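Local coordinates for protein putative branched-chain amino acid ABC transporter (Chromobacterium violaceum, PDB 4PYR) that possibly regulates an enzyme as a membrane-associated lipoprotein of the type 1 periplasmic-binding-protein fold, and holds glutathione between its two lobes in the crystal, at residues A[111-116]-A[140-145]; A[157-162]-A[186-191]; A[201-206]-A[219-224]; A[253-258]-A[276-281]. One frame throughout, in Å; residues are numbered along the deposited sequence.

Contact 1: A[111-116]-A[140-145]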
# COMPACT_ATOMS: atom_id res chain seq x y z
N ARG A 111 6.93 8.88 -1.19
CA ARG A 111 7.76 9.21 -2.32
C ARG A 111 6.90 9.78 -3.46
O ARG A 111 7.24 10.79 -4.08
CB ARG A 111 8.48 7.96 -2.78
CG ARG A 111 9.63 7.57 -1.89
CD ARG A 111 10.49 6.54 -2.63
NE ARG A 111 9.94 5.21 -2.42
CZ ARG A 111 10.13 4.51 -1.30
NH1 ARG A 111 10.89 4.98 -0.30
NH2 ARG A 111 9.58 3.32 -1.18
N GLN A 112 5.80 9.11 -3.76
CA GLN A 112 4.91 9.63 -4.74
C GLN A 112 4.36 10.99 -4.46
O GLN A 112 4.29 11.81 -5.37
CB GLN A 112 3.79 8.67 -4.93
CG GLN A 112 4.27 7.46 -5.71
CD GLN A 112 3.10 6.56 -5.91
OE1 GLN A 112 2.12 6.95 -6.57
NE2 GLN A 112 3.14 5.38 -5.26
N LEU A 113 4.02 11.25 -3.20
CA LEU A 113 3.51 12.55 -2.87
C LEU A 113 4.52 13.67 -3.19
O LEU A 113 4.15 14.71 -3.71
CB LEU A 113 3.12 12.62 -1.40
CG LEU A 113 2.28 13.83 -1.05
CD1 LEU A 113 0.91 13.73 -1.69
CD2 LEU A 113 2.22 13.92 0.47
N ALA A 114 5.80 13.41 -2.92
CA ALA A 114 6.81 14.36 -3.30
C ALA A 114 6.82 14.57 -4.79
O ALA A 114 6.92 15.69 -5.25
CB ALA A 114 8.17 13.90 -2.82
N ARG A 115 6.75 13.48 -5.57
CA ARG A 115 6.68 13.60 -7.01
C ARG A 115 5.44 14.35 -7.52
O ARG A 115 5.55 15.18 -8.43
CB ARG A 115 6.82 12.20 -7.65
CG ARG A 115 8.19 11.58 -7.37
CD ARG A 115 8.49 10.41 -8.29
NE ARG A 115 7.72 9.23 -7.95
CZ ARG A 115 8.13 8.27 -7.11
NH1 ARG A 115 9.31 8.34 -6.49
NH2 ARG A 115 7.35 7.23 -6.87
N LEU A 116 4.28 14.11 -6.88
CA LEU A 116 3.03 14.82 -7.22
C LEU A 116 3.19 16.31 -7.01
O LEU A 116 2.78 17.15 -7.84
CB LEU A 116 1.82 14.34 -6.39
CG LEU A 116 0.50 15.14 -6.51
CD1 LEU A 116 -0.07 15.11 -7.91
CD2 LEU A 116 -0.52 14.61 -5.52
N LYS A 140 10.45 11.07 6.54
CA LYS A 140 11.81 10.75 6.01
C LYS A 140 11.75 10.39 4.53
O LYS A 140 12.55 10.90 3.71
CB LYS A 140 12.43 9.61 6.86
CG LYS A 140 13.71 8.99 6.30
CD LYS A 140 14.84 9.99 6.27
CE LYS A 140 16.16 9.23 6.12
NZ LYS A 140 17.33 9.96 5.53
N ALA A 141 10.80 9.51 4.17
CA ALA A 141 10.68 9.08 2.80
C ALA A 141 10.33 10.23 1.87
O ALA A 141 10.85 10.33 0.78
CB ALA A 141 9.69 7.94 2.70
N PHE A 142 9.39 11.12 2.32
CA PHE A 142 9.09 12.30 1.54
C PHE A 142 10.34 13.18 1.32
O PHE A 142 10.65 13.63 0.21
CB PHE A 142 7.94 13.09 2.20
CG PHE A 142 7.52 14.29 1.42
CD1 PHE A 142 8.29 15.44 1.40
CD2 PHE A 142 6.36 14.27 0.68
CE1 PHE A 142 7.93 16.52 0.63
CE2 PHE A 142 6.00 15.35 -0.08
CZ PHE A 142 6.75 16.50 -0.09
N ALA A 143 11.01 13.48 2.42
CA ALA A 143 12.12 14.38 2.41
C ALA A 143 13.25 13.83 1.53
O ALA A 143 13.85 14.58 0.78
CB ALA A 143 12.60 14.57 3.82
N ASP A 144 13.48 12.54 1.62
CA ASP A 144 14.55 11.94 0.78
C ASP A 144 14.23 12.08 -0.70
O ASP A 144 15.14 12.36 -1.55
CB ASP A 144 14.76 10.48 1.14
CG ASP A 144 15.55 10.29 2.44
OD1 ASP A 144 16.10 11.27 2.99
OD2 ASP A 144 15.60 9.16 2.95
N GLU A 145 12.98 11.78 -1.05
CA GLU A 145 12.55 11.89 -2.43
C GLU A 145 12.60 13.33 -2.95
O GLU A 145 13.06 13.58 -4.05
CB GLU A 145 11.15 11.31 -2.60
CG GLU A 145 10.72 11.20 -4.07
CD GLU A 145 11.49 10.14 -4.87
OE1 GLU A 145 12.05 9.14 -4.34
OE2 GLU A 145 11.46 10.29 -6.10
O HOH W 1 12.26 8.01 -0.10

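Contact 2: A[157-162]-A[186-191]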
# COMPACT_ATOMS: atom_id res chain seq x y z
N MSE A 157 9.32 20.62 9.40
CA MSE A 157 9.04 21.05 10.76
C MSE A 157 8.37 19.93 11.51
O MSE A 157 7.28 19.50 11.08
CB MSE A 157 8.12 22.26 10.73
CG MSE A 157 8.76 23.42 9.97
SE MSE A 157 7.91 25.11 10.50
CE MSE A 157 8.13 24.93 12.45
N ALA A 158 8.80 19.71 12.74
CA ALA A 158 8.11 18.83 13.68
C ALA A 158 6.82 19.51 14.15
O ALA A 158 6.85 20.66 14.56
CB ALA A 158 9.00 18.58 14.89
N PHE A 159 5.70 18.82 14.01
CA PHE A 159 4.42 19.34 14.53
C PHE A 159 4.47 19.49 16.04
O PHE A 159 4.91 18.57 16.73
CB PHE A 159 3.29 18.42 14.14
CG PHE A 159 1.93 18.97 14.53
CD1 PHE A 159 1.40 20.02 13.83
CD2 PHE A 159 1.22 18.43 15.56
CE1 PHE A 159 0.16 20.56 14.17
CE2 PHE A 159 -0.01 18.96 15.92
CZ PHE A 159 -0.54 20.02 15.21
N ASP A 160 3.97 20.64 16.55
CA ASP A 160 3.93 20.96 17.95
C ASP A 160 2.49 21.37 18.26
O ASP A 160 2.09 22.46 17.91
CB ASP A 160 4.91 22.10 18.26
CG ASP A 160 5.13 22.30 19.74
OD1 ASP A 160 4.18 22.07 20.52
OD2 ASP A 160 6.25 22.69 20.10
N ALA A 161 1.72 20.44 18.80
CA ALA A 161 0.32 20.70 19.23
C ALA A 161 0.13 21.83 20.26
O ALA A 161 -0.92 22.50 20.25
CB ALA A 161 -0.26 19.39 19.76
N ASN A 162 1.09 22.10 21.16
CA ASN A 162 0.97 23.08 22.22
C ASN A 162 1.54 24.46 21.87
O ASN A 162 1.44 25.41 22.64
CB ASN A 162 1.65 22.53 23.48
CG ASN A 162 1.11 21.18 23.87
OD1 ASN A 162 -0.10 21.01 24.01
ND2 ASN A 162 1.99 20.19 24.00
N ALA A 186 -3.83 16.38 11.90
CA ALA A 186 -3.93 16.98 10.59
C ALA A 186 -5.15 17.84 10.45
O ALA A 186 -5.09 18.92 9.84
CB ALA A 186 -3.95 15.90 9.53
N ALA A 187 -6.24 17.36 11.02
CA ALA A 187 -7.48 18.13 10.99
C ALA A 187 -7.36 19.41 11.80
O ALA A 187 -7.83 20.46 11.36
CB ALA A 187 -8.65 17.27 11.50
N ARG A 188 -6.73 19.33 12.96
CA ARG A 188 -6.47 20.55 13.75
C ARG A 188 -5.59 21.54 12.99
O ARG A 188 -5.87 22.77 12.98
CB ARG A 188 -5.89 20.23 15.13
CG ARG A 188 -5.46 21.46 15.91
CD ARG A 188 -4.48 21.13 17.03
NE ARG A 188 -4.35 22.31 17.86
CZ ARG A 188 -3.58 22.43 18.95
NH1 ARG A 188 -2.79 21.42 19.31
NH2 ARG A 188 -3.55 23.56 19.60
N LEU A 189 -4.54 21.03 12.32
CA LEU A 189 -3.66 21.94 11.63
C LEU A 189 -4.38 22.57 10.41
O LEU A 189 -4.29 23.79 10.14
CB LEU A 189 -2.44 21.16 11.15
CG LEU A 189 -1.42 21.95 10.35
CD1 LEU A 189 -1.05 23.23 11.10
CD2 LEU A 189 -0.20 21.09 10.09
N LYS A 190 -5.13 21.75 9.66
CA LYS A 190 -5.84 22.27 8.49
C LYS A 190 -6.75 23.43 8.87
O LYS A 190 -6.79 24.45 8.17
CB LYS A 190 -6.61 21.13 7.79
CG LYS A 190 -7.34 21.50 6.48
CD LYS A 190 -6.41 22.01 5.38
CE LYS A 190 -7.15 22.29 4.08
NZ LYS A 190 -7.83 23.57 4.09
N SER A 191 -7.41 23.32 10.04
CA SER A 191 -8.29 24.37 10.53
C SER A 191 -7.55 25.67 10.94
O SER A 191 -8.15 26.74 10.94
CB SER A 191 -9.09 23.85 11.72
OG SER A 191 -10.01 22.84 11.32

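Contact 3: A[201-206]-A[219-224]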
# COMPACT_ATOMS: atom_id res chain seq x y z
N GLY A 201 -1.56 15.25 1.46
CA GLY A 201 -1.23 14.13 2.32
C GLY A 201 -1.24 12.81 1.52
O GLY A 201 -1.59 12.77 0.35
N THR A 202 -0.89 11.74 2.21
CA THR A 202 -1.00 10.40 1.72
C THR A 202 -2.33 9.80 2.17
O THR A 202 -3.16 10.48 2.77
CB THR A 202 0.16 9.51 2.19
OG1 THR A 202 0.10 9.35 3.62
CG2 THR A 202 1.44 10.13 1.85
N SER A 203 -2.51 8.50 1.94
CA SER A 203 -3.74 7.84 2.30
C SER A 203 -3.91 7.76 3.81
O SER A 203 -4.95 7.36 4.25
CB SER A 203 -3.80 6.43 1.68
OG SER A 203 -2.88 5.53 2.27
N GLN A 204 -2.84 8.07 4.56
CA GLN A 204 -2.89 8.27 6.01
C GLN A 204 -4.11 9.12 6.40
O GLN A 204 -4.75 8.86 7.43
CB GLN A 204 -1.57 8.92 6.49
CG GLN A 204 -1.46 9.23 7.98
CD GLN A 204 -0.21 10.03 8.28
OE1 GLN A 204 0.19 10.93 7.51
NE2 GLN A 204 0.43 9.71 9.40
N LEU A 205 -4.43 10.12 5.57
CA LEU A 205 -5.54 11.05 5.90
C LEU A 205 -6.92 10.59 5.54
O LEU A 205 -7.91 11.17 6.01
CB LEU A 205 -5.28 12.40 5.22
CG LEU A 205 -3.94 13.00 5.61
CD1 LEU A 205 -3.81 14.34 4.94
CD2 LEU A 205 -3.78 13.14 7.12
N ASN A 206 -7.01 9.56 4.70
CA ASN A 206 -8.28 9.06 4.22
C ASN A 206 -8.67 7.86 5.06
O ASN A 206 -8.33 6.70 4.81
CB ASN A 206 -8.19 8.73 2.71
CG ASN A 206 -9.53 8.34 2.11
OD1 ASN A 206 -10.59 8.65 2.68
ND2 ASN A 206 -9.51 7.69 0.94
N PHE A 219 -4.79 14.43 -1.85
CA PHE A 219 -4.12 13.24 -1.34
C PHE A 219 -4.06 12.18 -2.44
O PHE A 219 -4.63 12.33 -3.50
CB PHE A 219 -4.86 12.75 -0.09
CG PHE A 219 -6.19 12.12 -0.37
CD1 PHE A 219 -7.28 12.88 -0.72
CD2 PHE A 219 -6.36 10.74 -0.28
CE1 PHE A 219 -8.50 12.30 -1.00
CE2 PHE A 219 -7.60 10.15 -0.50
CZ PHE A 219 -8.66 10.93 -0.89
N ILE A 220 -3.25 11.15 -2.17
CA ILE A 220 -3.15 10.01 -3.07
C ILE A 220 -3.66 8.79 -2.35
O ILE A 220 -3.49 8.63 -1.14
CB ILE A 220 -1.70 9.80 -3.61
CG1 ILE A 220 -0.69 9.68 -2.48
CG2 ILE A 220 -1.31 10.98 -4.51
CD1 ILE A 220 0.70 9.33 -2.97
N ASP A 221 -4.34 7.93 -3.10
CA ASP A 221 -4.86 6.69 -2.57
C ASP A 221 -5.21 5.77 -3.74
O ASP A 221 -5.04 6.13 -4.89
CB ASP A 221 -6.12 6.97 -1.69
CG ASP A 221 -6.34 5.94 -0.59
OD1 ASP A 221 -5.77 4.85 -0.60
OD2 ASP A 221 -7.12 6.25 0.36
N MSE A 222 -5.70 4.60 -3.42
CA MSE A 222 -6.08 3.61 -4.39
C MSE A 222 -7.14 4.02 -5.37
O MSE A 222 -8.12 4.66 -5.00
CB MSE A 222 -6.68 2.42 -3.67
CG MSE A 222 -5.70 1.78 -2.71
SE MSE A 222 -6.55 0.12 -2.13
CE MSE A 222 -4.89 -0.50 -1.23
N PRO A 223 -7.00 3.62 -6.64
CA PRO A 223 -8.13 3.69 -7.60
C PRO A 223 -9.42 3.12 -7.04
O PRO A 223 -10.52 3.65 -7.32
CB PRO A 223 -7.63 2.85 -8.79
CG PRO A 223 -6.17 3.03 -8.72
CD PRO A 223 -5.80 3.01 -7.25
N TRP A 224 -9.29 2.09 -6.20
CA TRP A 224 -10.44 1.46 -5.59
C TRP A 224 -11.39 2.49 -4.91
O TRP A 224 -12.63 2.31 -4.94
CB TRP A 224 -9.97 0.41 -4.59
CG TRP A 224 -11.09 -0.39 -4.00
CD1 TRP A 224 -11.52 -0.39 -2.70
CD2 TRP A 224 -11.87 -1.37 -4.68
NE1 TRP A 224 -12.54 -1.29 -2.54
CE2 TRP A 224 -12.77 -1.91 -3.74
CE3 TRP A 224 -11.93 -1.82 -5.99
CZ2 TRP A 224 -13.72 -2.86 -4.08
CZ3 TRP A 224 -12.86 -2.78 -6.32
CH2 TRP A 224 -13.72 -3.29 -5.38

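Contact 4: A[253-258]-A[276-281]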
# COMPACT_ATOMS: atom_id res chain seq x y z
N LEU A 253 -6.33 -5.23 -1.84
CA LEU A 253 -5.02 -5.90 -1.96
C LEU A 253 -5.25 -7.33 -2.41
O LEU A 253 -4.48 -7.85 -3.25
CB LEU A 253 -4.30 -5.84 -0.59
CG LEU A 253 -2.92 -6.50 -0.57
CD1 LEU A 253 -1.96 -5.73 -1.43
CD2 LEU A 253 -2.43 -6.58 0.87
N GLY A 254 -6.25 -7.98 -1.86
CA GLY A 254 -6.64 -9.34 -2.27
C GLY A 254 -7.01 -9.46 -3.74
O GLY A 254 -6.58 -10.41 -4.44
N ILE A 255 -7.79 -8.49 -4.22
CA ILE A 255 -8.16 -8.48 -5.62
C ILE A 255 -6.89 -8.43 -6.45
O ILE A 255 -6.74 -9.23 -7.38
CB ILE A 255 -9.05 -7.28 -5.97
CG1 ILE A 255 -10.43 -7.52 -5.32
CG2 ILE A 255 -9.14 -7.05 -7.47
CD1 ILE A 255 -11.33 -6.33 -5.38
N ASP A 256 -6.04 -7.46 -6.22
CA ASP A 256 -4.81 -7.36 -7.07
C ASP A 256 -3.85 -8.54 -6.88
O ASP A 256 -3.14 -8.88 -7.84
CB ASP A 256 -4.09 -6.06 -6.83
CG ASP A 256 -4.71 -4.88 -7.57
OD1 ASP A 256 -5.66 -5.05 -8.38
OD2 ASP A 256 -4.23 -3.77 -7.36
N ALA A 257 -3.84 -9.17 -5.71
CA ALA A 257 -2.95 -10.35 -5.49
C ALA A 257 -3.43 -11.49 -6.42
O ALA A 257 -2.60 -12.17 -7.05
CB ALA A 257 -2.98 -10.80 -4.02
N TYR A 258 -4.75 -11.72 -6.48
CA TYR A 258 -5.32 -12.66 -7.38
C TYR A 258 -4.88 -12.32 -8.82
O TYR A 258 -4.39 -13.20 -9.54
CB TYR A 258 -6.83 -12.65 -7.33
CG TYR A 258 -7.39 -13.55 -8.39
CD1 TYR A 258 -7.62 -14.86 -8.13
CD2 TYR A 258 -7.73 -13.07 -9.67
CE1 TYR A 258 -8.18 -15.71 -9.11
CE2 TYR A 258 -8.25 -13.90 -10.65
CZ TYR A 258 -8.45 -15.22 -10.36
OH TYR A 258 -8.94 -16.08 -11.33
N ASP A 276 -2.96 -2.75 -14.18
CA ASP A 276 -3.84 -1.64 -13.79
C ASP A 276 -4.60 -2.04 -12.51
O ASP A 276 -5.78 -2.43 -12.54
CB ASP A 276 -4.77 -1.20 -14.94
CG ASP A 276 -5.76 -2.28 -15.41
OD1 ASP A 276 -5.43 -3.47 -15.35
OD2 ASP A 276 -6.88 -1.92 -15.84
N GLY A 277 -3.87 -2.01 -11.41
CA GLY A 277 -4.33 -2.58 -10.18
C GLY A 277 -5.45 -1.71 -9.59
O GLY A 277 -5.45 -0.48 -9.77
N VAL A 278 -6.37 -2.35 -8.91
CA VAL A 278 -7.31 -1.58 -8.09
C VAL A 278 -6.59 -0.87 -6.95
O VAL A 278 -7.11 0.11 -6.42
CB VAL A 278 -8.52 -2.38 -7.57
CG1 VAL A 278 -9.30 -2.96 -8.70
CG2 VAL A 278 -8.11 -3.44 -6.54
N THR A 279 -5.37 -1.32 -6.60
CA THR A 279 -4.59 -0.71 -5.53
C THR A 279 -3.61 0.31 -6.09
O THR A 279 -2.93 1.00 -5.31
CB THR A 279 -3.78 -1.75 -4.72
OG1 THR A 279 -2.73 -2.30 -5.56
CG2 THR A 279 -4.65 -2.80 -4.14
N GLY A 280 -3.53 0.41 -7.41
CA GLY A 280 -2.64 1.34 -8.10
C GLY A 280 -2.06 0.67 -9.32
O GLY A 280 -2.28 -0.52 -9.53
N ASP A 281 -1.41 1.45 -10.16
CA ASP A 281 -0.71 0.88 -11.32
C ASP A 281 0.53 0.19 -10.79
O ASP A 281 1.29 0.79 -10.03
CB ASP A 281 -0.36 1.95 -12.35
CG ASP A 281 -1.50 2.26 -13.31
OD1 ASP A 281 -2.53 1.56 -13.36
OD2 ASP A 281 -1.32 3.25 -14.04

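Contact 1: A[111-116]-A[140-145]
Ala-114 lays its methyl group over one face of the Phe-142 ring, and this CH-pi contact marks the tight side of a helix pair in an alpha/beta lobe of the type 1 periplasmic-binding-protein fold. Segments 111-116 and 140-145 belong to helices 106-119 and 133-150, which precede and follow strand 125-129. The axes of the two segments come within 8.0 Å and cross at -43°, close enough for small residues to bring ring and backbone together. Ala-114 CB lies 3.9 Å from the ring centroid, toward the rim, while Phe-142 CE2 comes to 3.4 Å from Ala-114 N. CG of Phe-142 stands anti to the backbone N (chi1 -177°), and the far part of the ring comes up to helix 106-119, where Leu-113 flanks it, its CD2 being 4.1 Å from Phe-142 CE2. Leu-127 and Met-117 also touch the ring, so it lies between the two helices and strand 125-129.

The other side is polar and more exposed. Ala-141 O receives a water 2.9 Å away, and the same water is a weak, in-plane partner of Arg-111 NH1. Glu-145 begins as packing, its CG 3.9 Å from Ala-114 CB, then bends at chi2 and carries its carboxylate between two arginines. Arg-111 offers it hydrocarbon, with CD 3.5 Å from Glu-145 OE1 and the charged ends not in contact. Arg-115 offers charge: its NH1 reaches Glu-145 OE2 at 2.9 Å in a salt bridge that lies close to the guanidinium plane yet meets OE2 from above the carboxylate, 77° out of its plane.

Contact 2: A[157-162]-A[186-191]
Arg-188 and Leu-189, neighbours on one helical turn, divide this surface contact between them: the arginine reaches for the backbone of Ala-161, and the leucine packs on the ring of Phe-159. Followed in sequence, segment 186-191 begins with Ala-186, whose CB points away from the partner segment and packs on Leu-205.

At Arg-188 the helix turns its face to the loop that follows strand 155-158. CG stands anti to the backbone N (chi1 173°), and from there the chain is extended through to NE, which gives the guanidinium its reach to the loop. There Ala-161 O lies at the guanidinium edge, near its plane. The modelled separation of 2.4 Å between Arg-188 NH1 and Ala-161 O is very short, so the hydrogen bond is plausible but its exact geometry doubtful. On its way the arginine passes the edge of the Phe-159 ring, CD standing 4.5 Å from Phe-159 CZ. The receiving loop has its own brace, an Asx turn in which Asp-160 OD1 accepts from Asn-162 N at 3.2 Å.

Leu-189 comes next and faces inward. Its CB is 4.0 Å from Phe-159 CE1 and its CD2 4.1 Å from that same ring atom, the two side chains lying alongside and running opposite ways. Leu-167 and Val-128 touch both of them, joining the pair to helix 165-172 and to the sheet.

Strand 155-158, helix 165-172 and strand 176-180 form a beta-alpha-beta crossover that passes strand 125-129, and helix 183-192 packs beside it, as in the doubly wound alpha/beta lobes of periplasmic binding proteins.

Contact 3: A[201-206]-A[219-224]
Asn-206 and Asp-221 join their side chains between the loop that follows strand 199-201 and the residue just after strand 218-220. CB of Asn-206 points toward segment 219-224 and CG stands anti to the backbone N (chi1 -173°); from there ND2 donates to Asp-221 OD2 at 2.8 Å. The bond arrives on the anti side of the oxygen, with amide and carboxylate planes nearly perpendicular (86°). Arg-249 forms a salt bridge to the same OD2 and also binds Asn-206 O, gripping both partners.

Asp-221 OD1 turns back to its own chain, accepting from Met-222 N at 2.8 Å just before helix 223-226. Ser-203 presents only carbon here: its CB is 3.4 Å from Asp-221 OD1, whereas its OG bonds Glu-109. Phe-219 takes the crowded position, CG between the backbone N and the carbonyl carbon (chi1 72°). The ring passes beside Asn-206 obliquely, CE2 3.4 Å from ND2.

Backbone pairing is slight, a weak bond from Ile-220 N to Gly-201 O at 3.4 Å. Loops leaving the C-terminal ends of adjacent parallel strands, here 199-201 and 218-220, are where doubly wound periplasmic-binding lobes face their interlobe cleft.

Contact 4: A[253-258]-A[276-281]
The carboxylate of Asp-256 is the flat group at the centre of this contact, with the tip of a beta hairpin folded round it. Val-278 N comes in front of the two oxygens and donates to the syn lone pair of OD1 at 2.8 Å. Thr-279 OG1, at the flank beyond OD2, donates to the anti lone pair of OD2, also at 2.8 Å. A third donor, Thr-279 N, meets OD2 at 2.8 Å from above the plane, 36° out of it. Gly-277 CA lies on the opposite side of that plane, 3.1 Å from OD2, its lack of a side chain allowing the backbone so near.

Segment 253-258 lies on helix 245-265; segment 276-281 carries the turn between strands 274-277 and 280-284, with Gly-280 N bonded to Gly-277 O. Chi1 of Asp-256 (-80°) sets CG beside the backbone N, on a CB that already points toward the turn. Packing frames the polar centre. Ile-255 CG2 meets Val-278 CG2 at 3.9 Å, the two side chains roughly perpendicular, and the Thr-279 CG2 methyl rests on the helix backbone, 3.7 Å from Leu-253 N. Leu-253 sets its CB away from the hairpin and touches the bound glutathione, so the junction adjoins the ligand pocket, to which Leu-253 belongs.

Arg-259 adds a salt bridge to Asp-256 OD1 and another to Asp-276 OD1. A buried carboxylate with two backbone N-H groups, a hydroxyl and a guanidinium around it is probably kept ionised, and its several bonds fix the rotation of the group and pin the turn to the helix.

Followed from the N terminus, the four contacts lie in series; none nests within or crosses another. Contact 1 closes a loop that includes strand 125-129 and pairs two helices. Contact 2 follows, its loop running through helix 165-172 and strand 176-180. Contact 3 closes the short connection between strands 199-201 and 218-220, and contact 4 ties helix 245-265 to the hairpin of the same mixed sheet. Contact 3 links the others: Leu-113 and Gln-112 of contact 1 pack on Gly-201 and Ile-220, Ala-186 of contact 2 on Leu-205, and Trp-224 N probably bonds Val-278 O of contact 4. Contacts 2 and 4 stand farthest apart, their centres about 33 Å from each other.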